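Local coordinates for Serine/threonine-protein kinase PknE (Mycobacterium tuberculosis, PDB 2H34) that transfers phosphate from ATP to serine and threonine side chains of proteins, here as the catalytic kinase domain of a longer transmembrane enzyme, at residues Pro134-Ile139 / Cys223-Cys228; Val119-Met124 / Gly129-Pro134. All coordinates share one frame; numbering follows the deposited sequence.

Both contacts belong to the helical C-terminal lobe of the kinase domain, with their centres about 8 Å apart. Interaction 2 closes the short turn between helices 121-128 and 133-152; interaction 1 then sets the start of helix 133-152 against helix 217-230. They share P134 and touch directly. The backbone joins them through C228 O, 2.8 Å from L131 N in a probable hydrogen bond. Apolar groups do the rest: I139 CD1 lies 3.6 Å from M124 CE, and L121 CD2 is 3.7 Å from C228 SG. Together they make one continuous buried patch where helices 121-128, 133-152 and 217-230 meet, away from the predicted proton acceptor D159 and the predicted ATP site.

Interaction 1: residues Pro134-Ile139 / Cys223-Cys228; sequences PRAVAI and CVLYEC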
ATOM      1  N   PRO A 134      -3.651 -14.771  12.219  1.00 69.99           N
ATOM      2  CA  PRO A 134      -3.338 -13.651  13.110  1.00 69.92           C
ATOM      3  C   PRO A 134      -2.233 -12.739  12.577  1.00 69.64           C
ATOM      4  O   PRO A 134      -2.275 -11.530  12.779  1.00 70.08           O
ATOM      5  CB  PRO A 134      -2.875 -14.345  14.389  1.00 69.82           C
ATOM      6  CG  PRO A 134      -3.580 -15.665  14.356  1.00 70.12           C
ATOM      7  CD  PRO A 134      -3.540 -16.065  12.916  1.00 69.95           C
ATOM      8  N   ARG A 135      -1.255 -13.320  11.899  1.00 69.08           N
ATOM      9  CA  ARG A 135      -0.195 -12.552  11.285  1.00 68.31           C
ATOM     10  C   ARG A 135      -0.753 -11.690  10.151  1.00 68.23           C
ATOM     11  O   ARG A 135      -0.463 -10.492  10.064  1.00 68.02           O
ATOM     12  CB  ARG A 135       0.866 -13.508  10.773  1.00 68.11           C
ATOM     13  CG  ARG A 135       2.176 -12.870  10.481  1.00 68.28           C
ATOM     14  CD  ARG A 135       3.284 -13.843  10.775  1.00 67.78           C
ATOM     15  NE  ARG A 135       4.537 -13.448  10.141  1.00 67.50           N
ATOM     16  CZ  ARG A 135       5.074 -14.079   9.104  1.00 67.78           C
ATOM     17  NH1 ARG A 135       4.463 -15.131   8.574  1.00 67.50           N
ATOM     18  NH2 ARG A 135       6.229 -13.662   8.603  1.00 68.03           N
ATOM     19  N   ALA A 136      -1.572 -12.298   9.298  1.00 68.13           N
ATOM     20  CA  ALA A 136      -2.206 -11.583   8.202  1.00 67.89           C
ATOM     21  C   ALA A 136      -2.941 -10.380   8.749  1.00 68.07           C
ATOM     22  O   ALA A 136      -2.765  -9.260   8.275  1.00 67.75           O
ATOM     23  CB  ALA A 136      -3.152 -12.482   7.485  1.00 67.68           C
ATOM     24  N   VAL A 137      -3.741 -10.627   9.782  1.00 68.73           N
ATOM     25  CA  VAL A 137      -4.532  -9.587  10.419  1.00 69.05           C
ATOM     26  C   VAL A 137      -3.602  -8.507  10.959  1.00 68.91           C
ATOM     27  O   VAL A 137      -3.762  -7.330  10.625  1.00 69.45           O
ATOM     28  CB  VAL A 137      -5.472 -10.151  11.532  1.00 69.18           C
ATOM     29  CG1 VAL A 137      -6.283  -9.027  12.188  1.00 69.82           C
ATOM     30  CG2 VAL A 137      -6.428 -11.193  10.955  1.00 69.26           C
ATOM     31  N   ALA A 138      -2.608  -8.905  11.744  1.00 68.46           N
ATOM     32  CA  ALA A 138      -1.659  -7.938  12.285  1.00 68.31           C
ATOM     33  C   ALA A 138      -1.136  -7.022  11.182  1.00 68.32           C
ATOM     34  O   ALA A 138      -1.132  -5.804  11.329  1.00 68.53           O
ATOM     35  CB  ALA A 138      -0.524  -8.629  12.987  1.00 68.32           C
ATOM     36  N   ILE A 139      -0.730  -7.602  10.056  1.00 68.18           N
ATOM     37  CA  ILE A 139      -0.241  -6.794   8.944  1.00 67.63           C
ATOM     38  C   ILE A 139      -1.345  -5.898   8.373  1.00 67.92           C
ATOM     39  O   ILE A 139      -1.158  -4.690   8.266  1.00 68.47           O
ATOM     40  CB  ILE A 139       0.499  -7.646   7.883  1.00 67.45           C
ATOM     41  CG1 ILE A 139       1.799  -8.170   8.511  1.00 67.07           C
ATOM     42  CG2 ILE A 139       0.817  -6.819   6.639  1.00 65.39           C
ATOM     43  CD1 ILE A 139       2.252  -9.499   8.003  1.00 65.77           C
ATOM     44  N   CYS A 223      -8.835  -7.437  -0.709  1.00 74.73           N
ATOM     45  CA  CYS A 223      -8.133  -8.335  -1.627  1.00 75.04           C
ATOM     46  C   CYS A 223      -6.763  -8.740  -1.039  1.00 75.05           C
ATOM     47  O   CYS A 223      -6.410  -9.924  -1.002  1.00 75.15           O
ATOM     48  CB  CYS A 223      -7.940  -7.677  -2.990  1.00 75.04           C
ATOM     49  SG  CYS A 223      -9.467  -7.172  -3.828  1.00 76.92           S
ATOM     50  N   VAL A 224      -6.009  -7.764  -0.544  1.00 74.52           N
ATOM     51  CA  VAL A 224      -4.707  -8.064   0.017  1.00 74.28           C
ATOM     52  C   VAL A 224      -4.835  -9.029   1.204  1.00 74.60           C
ATOM     53  O   VAL A 224      -4.088 -10.018   1.295  1.00 74.81           O
ATOM     54  CB  VAL A 224      -3.937  -6.793   0.413  1.00 74.10           C
ATOM     55  CG1 VAL A 224      -2.676  -7.162   1.166  1.00 74.39           C
ATOM     56  CG2 VAL A 224      -3.578  -5.991  -0.814  1.00 73.08           C
ATOM     57  N   LEU A 225      -5.790  -8.755   2.093  1.00 74.41           N
ATOM     58  CA  LEU A 225      -6.052  -9.636   3.222  1.00 74.16           C
ATOM     59  C   LEU A 225      -6.351 -11.044   2.712  1.00 74.56           C
ATOM     60  O   LEU A 225      -5.737 -12.020   3.160  1.00 74.32           O
ATOM     61  CB  LEU A 225      -7.221  -9.108   4.053  1.00 74.12           C
ATOM     62  CG  LEU A 225      -7.777 -10.009   5.171  1.00 73.59           C
ATOM     63  CD1 LEU A 225      -6.726 -10.362   6.216  1.00 71.82           C
ATOM     64  CD2 LEU A 225      -8.988  -9.361   5.825  1.00 72.20           C
ATOM     65  N   TYR A 226      -7.282 -11.133   1.758  1.00 74.86           N
ATOM     66  CA  TYR A 226      -7.619 -12.396   1.125  1.00 75.30           C
ATOM     67  C   TYR A 226      -6.376 -13.166   0.729  1.00 75.52           C
ATOM     68  O   TYR A 226      -6.200 -14.327   1.118  1.00 75.48           O
ATOM     69  CB  TYR A 226      -8.470 -12.172  -0.114  1.00 75.57           C
ATOM     70  CG  TYR A 226      -8.948 -13.471  -0.752  1.00 76.77           C
ATOM     71  CD1 TYR A 226     -10.069 -14.147  -0.258  1.00 76.65           C
ATOM     72  CD2 TYR A 226      -8.270 -14.029  -1.843  1.00 77.32           C
ATOM     73  CE1 TYR A 226     -10.497 -15.334  -0.840  1.00 77.65           C
ATOM     74  CE2 TYR A 226      -8.694 -15.212  -2.428  1.00 76.84           C
ATOM     75  CZ  TYR A 226      -9.806 -15.853  -1.925  1.00 77.26           C
ATOM     76  OH  TYR A 226     -10.216 -17.024  -2.499  1.00 78.01           O
ATOM     77  N   GLU A 227      -5.510 -12.503  -0.037  1.00 75.77           N
ATOM     78  CA  GLU A 227      -4.301 -13.134  -0.548  1.00 76.13           C
ATOM     79  C   GLU A 227      -3.387 -13.653   0.553  1.00 75.83           C
ATOM     80  O   GLU A 227      -2.814 -14.739   0.413  1.00 75.83           O
ATOM     81  CB  GLU A 227      -3.530 -12.196  -1.469  1.00 76.36           C
ATOM     82  CG  GLU A 227      -2.442 -12.927  -2.233  1.00 77.53           C
ATOM     83  CD  GLU A 227      -1.828 -12.107  -3.344  1.00 78.71           C
ATOM     84  OE1 GLU A 227      -2.404 -11.053  -3.712  1.00 78.21           O
ATOM     85  OE2 GLU A 227      -0.767 -12.536  -3.852  1.00 78.52           O
ATOM     86  N   CYS A 228      -3.262 -12.883   1.634  1.00 75.25           N
ATOM     87  CA  CYS A 228      -2.450 -13.278   2.781  1.00 75.19           C
ATOM     88  C   CYS A 228      -2.955 -14.570   3.388  1.00 75.09           C
ATOM     89  O   CYS A 228      -2.180 -15.378   3.911  1.00 74.72           O
ATOM     90  CB  CYS A 228      -2.491 -12.203   3.866  1.00 75.40           C
ATOM     91  SG  CYS A 228      -1.755 -10.626   3.413  1.00 75.93           S
TER
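A136 turns its methyl group from the first turns of helix 133-152 onto helix 217-230, where L225 and C228 receive it. Along 223-228, L225 is the first to reach across. Its CB leaves the helix alongside the partner, but with CG anti to the backbone N (chi1 171°) the branched end swings over. The CD1 branch does the touching, stopping 4.3 Å from A136 CB, while CD2 lies farther off. V137 borders the same branch more loosely, its CG2 being 4.8 Å from L225 CD1. One turn on, C228 makes the nearer approach: its CB points at the other helix and stands 3.7 Å from A136 CB. Here the backbones close to 5.7 Å between the CA atoms of A136 and C228, a spacing that a small residue on each side can accommodate. With SG anti to the carbonyl carbon (chi1 -65°), the sulfur is turned away from A136 CB, leaving CB to make the contact. The contact is thus purely apolar, a methyl set against a leucine branch and a cysteine CB. Helices 133-152 and 217-230 are the conventional helices E and F of the protein kinase C-terminal lobe, packed here through small and apolar side chains. Around this buried contact, helix 121-128 covers one flank, and I165 of strand 165-167 packs on both V224 and I139.

Interaction 2: residues Val119-Met124 / Gly129-Pro134; sequences VDLAAM and GPLAPP
L131 hangs from the turn after helix 121-128 and meets the side chains of L121 and M124, which reach toward it from that helix. Apolar packing carries the contact. M124, modelled as selenomethionine, bends at both chi2 and chi3 and so carries its terminal methyl across the end of L131, the two side chains running at about a right angle. That CE sits over the fork of the leucine, 3.8 Å from L131 CD1 and 3.9 Å from its CD2. L121 comes in at a slant beside the M124 methyl, its CD1 4.1 Å from L131 CD1. With CG anti to the backbone N (chi1 -173°), L121 extends toward the turn although its CB leaves the helix alongside it. L131 CD1 is therefore touched by both L121 and M124.

The backbone contributes proximity rather than bonds between the two segments: M124 O and G129 N come to 4.1 Å. Within the helix start, M124 N bonds to D120 O at 2.8 Å, which closes the first turn. At the other end G129, with positive phi, takes the chain out of the helix, and P130 and L131 continue extended to A132, the N-cap of helix 133-152. This is the loop joining helices D and E of the protein kinase C-terminal lobe, with its leucine packed back onto helix D.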
ATOM      1  N   VAL A 119      11.016  -6.812   3.935  1.00 69.07           N
ATOM      2  CA  VAL A 119      10.636  -7.426   2.668  1.00 68.63           C
ATOM      3  C   VAL A 119       9.200  -7.050   2.304  1.00 68.74           C
ATOM      4  O   VAL A 119       8.398  -6.763   3.195  1.00 69.10           O
ATOM      5  CB  VAL A 119      10.799  -8.975   2.701  1.00 68.38           C
ATOM      6  CG1 VAL A 119      12.257  -9.350   2.698  1.00 68.59           C
ATOM      7  CG2 VAL A 119      10.110  -9.583   3.909  1.00 67.73           C
ATOM      8  N   ASP A 120       8.903  -7.031   1.000  1.00 68.69           N
ATOM      9  CA  ASP A 120       7.541  -6.916   0.470  1.00 68.57           C
ATOM     10  C   ASP A 120       6.683  -8.012   1.016  1.00 68.64           C
ATOM     11  O   ASP A 120       7.136  -9.143   1.191  1.00 68.43           O
ATOM     12  CB  ASP A 120       7.495  -7.153  -1.042  1.00 68.70           C
ATOM     13  CG  ASP A 120       8.324  -6.188  -1.822  1.00 69.11           C
ATOM     14  OD1 ASP A 120       9.149  -5.461  -1.232  1.00 71.43           O
ATOM     15  OD2 ASP A 120       8.148  -6.169  -3.051  1.00 69.07           O
ATOM     16  N   LEU A 121       5.414  -7.692   1.213  1.00 69.05           N
ATOM     17  CA  LEU A 121       4.419  -8.713   1.419  1.00 69.29           C
ATOM     18  C   LEU A 121       4.413  -9.636   0.178  1.00 69.88           C
ATOM     19  O   LEU A 121       4.380 -10.866   0.301  1.00 69.80           O
ATOM     20  CB  LEU A 121       3.068  -8.059   1.676  1.00 68.95           C
ATOM     21  CG  LEU A 121       1.885  -8.939   2.081  1.00 69.06           C
ATOM     22  CD1 LEU A 121       2.213  -9.831   3.257  1.00 67.29           C
ATOM     23  CD2 LEU A 121       0.682  -8.067   2.400  1.00 68.98           C
ATOM     24  N   ALA A 122       4.496  -9.032  -1.009  1.00 70.50           N
ATOM     25  CA  ALA A 122       4.711  -9.766  -2.254  1.00 71.10           C
ATOM     26  C   ALA A 122       5.893 -10.741  -2.159  1.00 71.78           C
ATOM     27  O   ALA A 122       5.764 -11.893  -2.555  1.00 72.41           O
ATOM     28  CB  ALA A 122       4.907  -8.804  -3.398  1.00 70.61           C
ATOM     29  N   ALA A 123       7.024 -10.290  -1.623  1.00 72.25           N
ATOM     30  CA  ALA A 123       8.187 -11.163  -1.437  1.00 73.10           C
ATOM     31  C   ALA A 123       7.946 -12.256  -0.401  1.00 73.66           C
ATOM     32  O   ALA A 123       8.264 -13.412  -0.654  1.00 73.87           O
ATOM     33  CB  ALA A 123       9.447 -10.350  -1.083  1.00 72.92           C
HETATM   34  N   MSE A 124       7.400 -11.891   0.761  1.00 74.46           N
HETATM   35  CA  MSE A 124       6.978 -12.874   1.766  1.00 75.50           C
HETATM   36  C   MSE A 124       6.131 -13.988   1.155  1.00 75.34           C
HETATM   37  O   MSE A 124       6.487 -15.157   1.238  1.00 75.43           O
HETATM   38  CB  MSE A 124       6.143 -12.233   2.869  1.00 75.90           C
HETATM   39  CG  MSE A 124       6.833 -11.212   3.701  1.00 79.96           C
HETATM   40 SE   MSE A 124       6.210 -11.155   5.583  1.00 90.67          SE
HETATM   41  CE  MSE A 124       4.327 -10.854   5.371  1.00 86.03           C
ATOM     42  N   GLY A 129       4.558 -18.755   1.438  1.00 76.21           N
ATOM     43  CA  GLY A 129       3.202 -19.248   1.266  1.00 75.79           C
ATOM     44  C   GLY A 129       2.236 -18.344   2.007  1.00 75.48           C
ATOM     45  O   GLY A 129       2.579 -17.208   2.319  1.00 75.82           O
ATOM     46  N   PRO A 130       1.011 -18.834   2.285  1.00 75.10           N
ATOM     47  CA  PRO A 130       0.037 -18.044   3.037  1.00 74.48           C
ATOM     48  C   PRO A 130       0.518 -17.764   4.450  1.00 73.86           C
ATOM     49  O   PRO A 130       1.331 -18.519   4.981  1.00 73.80           O
ATOM     50  CB  PRO A 130      -1.198 -18.955   3.072  1.00 74.54           C
ATOM     51  CG  PRO A 130      -0.675 -20.323   2.855  1.00 74.57           C
ATOM     52  CD  PRO A 130       0.462 -20.147   1.901  1.00 74.99           C
ATOM     53  N   LEU A 131       0.021 -16.683   5.045  1.00 73.31           N
ATOM     54  CA  LEU A 131       0.345 -16.343   6.428  1.00 72.80           C
ATOM     55  C   LEU A 131      -0.658 -16.933   7.403  1.00 72.59           C
ATOM     56  O   LEU A 131      -1.849 -16.983   7.119  1.00 72.89           O
ATOM     57  CB  LEU A 131       0.348 -14.833   6.625  1.00 72.55           C
ATOM     58  CG  LEU A 131       1.191 -13.940   5.725  1.00 72.56           C
ATOM     59  CD1 LEU A 131       1.041 -12.509   6.198  1.00 71.46           C
ATOM     60  CD2 LEU A 131       2.656 -14.367   5.722  1.00 73.83           C
ATOM     61  N   ALA A 132      -0.173 -17.369   8.561  1.00 72.32           N
ATOM     62  CA  ALA A 132      -1.042 -17.645   9.692  1.00 71.97           C
ATOM     63  C   ALA A 132      -1.987 -16.451   9.838  1.00 71.74           C
ATOM     64  O   ALA A 132      -1.548 -15.302   9.780  1.00 72.19           O
ATOM     65  CB  ALA A 132      -0.212 -17.833  10.954  1.00 71.92           C
ATOM     66  N   PRO A 133      -3.298 -16.712   9.960  1.00 71.24           N
ATOM     67  CA  PRO A 133      -4.286 -15.621   9.980  1.00 70.87           C
ATOM     68  C   PRO A 133      -4.007 -14.469  10.963  1.00 70.32           C
ATOM     69  O   PRO A 133      -4.104 -13.310  10.573  1.00 70.23           O
ATOM     70  CB  PRO A 133      -5.598 -16.344  10.302  1.00 70.79           C
ATOM     71  CG  PRO A 133      -5.385 -17.712   9.744  1.00 71.23           C
ATOM     72  CD  PRO A 133      -3.941 -18.033  10.035  1.00 71.02           C
ATOM     73  N   PRO A 134      -3.651 -14.771  12.219  1.00 69.99           N
ATOM     74  CA  PRO A 134      -3.338 -13.651  13.110  1.00 69.92           C
ATOM     75  C   PRO A 134      -2.233 -12.739  12.577  1.00 69.64           C
ATOM     76  O   PRO A 134      -2.275 -11.530  12.779  1.00 70.08           O
ATOM     77  CB  PRO A 134      -2.875 -14.345  14.389  1.00 69.82           C
ATOM     78  CG  PRO A 134      -3.580 -15.665  14.356  1.00 70.12           C
ATOM     79  CD  PRO A 134      -3.540 -16.065  12.916  1.00 69.95           C
TER